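Local atomic coordinates of uncharacterized ATP-binding protein MJECL15 (Methanocaldococcus jannaschii, PDB entry 3H92), a protein that is of unknown function but probably binds ATP, the structure here being its C-terminal domain, which belongs to the helix-turn-helix clan. Residues E22-E25 against G30-Y33. Numbering follows the deposited sequence.
Sequences EKVE and GINY
Tyr-33 lays its ring against the side of Glu-25, a pairing of an aromatic residue with the aliphatic part of an acid. The closest approach, 3.4 Å, is from Glu-25 CB to Tyr-33 CD2, with CB coming in at a slant from the face that OE2 also overlies. Beyond it the extended glutamate chain crosses the tyrosine obliquely and brings OE2 over that face, 3.8 Å above the ring plane and displaced toward the rim, with carboxylate and ring planes 37° apart. Glu-25 CG stands anti to its own nitrogen (chi1 174°), the setting from which the straight chain carries the carboxylate to the ring. Replacing Tyr-33 by an alanine would probably strip Glu-25 CB of its packing on CD2 and CE2 and open a gap beside it, although CA and CB would still meet Val-24.

Val-24 makes the second half of the contact with one methyl. Its CG1 sits 3.6 Å from Tyr-33 CA and also touches Ile-31, with 4.0 Å between Val-24 CG1 and Ile-31 CG2.

Further out, Val-24 and Ile-31 both reach Val-36 of helix 33-45 and Phe-61 of helix 56-64, so the valine side leads into the domain interior while the glutamate lies on the surface. Asn-32 holds the N-cap position as the chain enters helix 33-45. The contact therefore closes the connection between two helices: the C-terminal part of helix 8-27 meets the linking loop and the first residue of helix 33-45. No hydrogen bond spans the two segments; the hold comes from the apolar contacts of Glu-25 CB and the Val-24 methyl, while the carboxylate belongs to an exposed residue and its place over the ring is probably not attractive in itself.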
loop_
_atom_site.group_PDB
_atom_site.type_symbol
_atom_site.label_atom_id
_atom_site.label_comp_id
_atom_site.label_asym_id
_atom_site.label_seq_id
_atom_site.Cartn_x
_atom_site.Cartn_y
_atom_site.Cartn_z
ATOM N N GLU A 22 2.609 -8.012 -8.253
ATOM C CA GLU A 22 2.918 -8.647 -9.566
ATOM C C GLU A 22 2.466 -7.731 -10.721
ATOM O O GLU A 22 3.230 -7.461 -11.655
ATOM C CB GLU A 22 2.302 -10.054 -9.738
ATOM C CG GLU A 22 2.291 -10.503 -11.241
ATOM C CD GLU A 22 1.347 -11.690 -11.612
ATOM O OE1 GLU A 22 0.565 -11.548 -12.614
ATOM O OE2 GLU A 22 1.425 -12.749 -10.934
ATOM N N LYS A 23 1.234 -7.235 -10.612
ATOM C CA LYS A 23 0.687 -6.341 -11.614
ATOM C C LYS A 23 1.599 -5.128 -11.802
ATOM O O LYS A 23 1.873 -4.704 -12.925
ATOM C CB LYS A 23 -0.751 -5.934 -11.207
ATOM C CG LYS A 23 -1.859 -6.946 -11.610
ATOM C CD LYS A 23 -1.786 -7.269 -13.156
ATOM C CE LYS A 23 -3.126 -7.783 -13.823
ATOM N NZ LYS A 23 -3.299 -7.382 -15.275
ATOM N N VAL A 24 2.085 -4.602 -10.688
ATOM C CA VAL A 24 2.873 -3.388 -10.711
ATOM C C VAL A 24 4.248 -3.621 -11.331
ATOM O O VAL A 24 4.760 -2.748 -12.074
ATOM C CB VAL A 24 2.986 -2.762 -9.297
ATOM C CG1 VAL A 24 3.991 -1.648 -9.288
ATOM C CG2 VAL A 24 1.631 -2.241 -8.864
ATOM N N GLU A 25 4.844 -4.784 -11.085
ATOM C CA GLU A 25 6.159 -5.017 -11.646
ATOM C C GLU A 25 6.067 -5.265 -13.156
ATOM O O GLU A 25 6.756 -4.639 -13.955
ATOM C CB GLU A 25 6.837 -6.213 -10.992
ATOM C CG GLU A 25 8.177 -6.586 -11.679
ATOM C CD GLU A 25 9.136 -7.369 -10.768
ATOM O OE1 GLU A 25 10.376 -7.385 -11.069
ATOM O OE2 GLU A 25 8.632 -7.943 -9.760
ATOM N N GLY A 30 3.217 2.459 -15.956
ATOM C CA GLY A 30 3.037 3.728 -15.241
ATOM C C GLY A 30 3.517 3.793 -13.796
ATOM O O GLY A 30 3.763 4.898 -13.284
ATOM N N ILE A 31 3.638 2.642 -13.127
ATOM C CA ILE A 31 3.968 2.595 -11.703
ATOM C C ILE A 31 5.276 1.847 -11.533
ATOM O O ILE A 31 5.382 0.697 -11.948
ATOM C CB ILE A 31 2.874 1.859 -10.903
ATOM C CG1 ILE A 31 1.470 2.222 -11.385
ATOM C CG2 ILE A 31 2.954 2.203 -9.458
ATOM C CD1 ILE A 31 0.941 3.495 -10.805
ATOM N N ASN A 32 6.278 2.496 -10.933
ATOM C CA ASN A 32 7.504 1.805 -10.612
ATOM C C ASN A 32 7.254 0.975 -9.383
ATOM O O ASN A 32 6.925 1.479 -8.317
ATOM C CB ASN A 32 8.750 2.715 -10.371
ATOM C CG ASN A 32 10.031 1.879 -9.928
ATOM O OD1 ASN A 32 10.444 0.933 -10.622
ATOM N ND2 ASN A 32 10.637 2.235 -8.777
ATOM N N TYR A 33 7.419 -0.310 -9.593
ATOM C CA TYR A 33 7.499 -1.277 -8.542
ATOM C C TYR A 33 8.368 -0.902 -7.331
ATOM O O TYR A 33 7.967 -1.020 -6.168
ATOM C CB TYR A 33 8.043 -2.551 -9.152
ATOM C CG TYR A 33 8.173 -3.657 -8.158
ATOM C CD1 TYR A 33 9.313 -3.779 -7.377
ATOM C CD2 TYR A 33 7.151 -4.580 -7.988
ATOM C CE1 TYR A 33 9.432 -4.823 -6.453
ATOM C CE2 TYR A 33 7.260 -5.613 -7.091
ATOM C CZ TYR A 33 8.401 -5.731 -6.321
ATOM O OH TYR A 33 8.514 -6.764 -5.418
#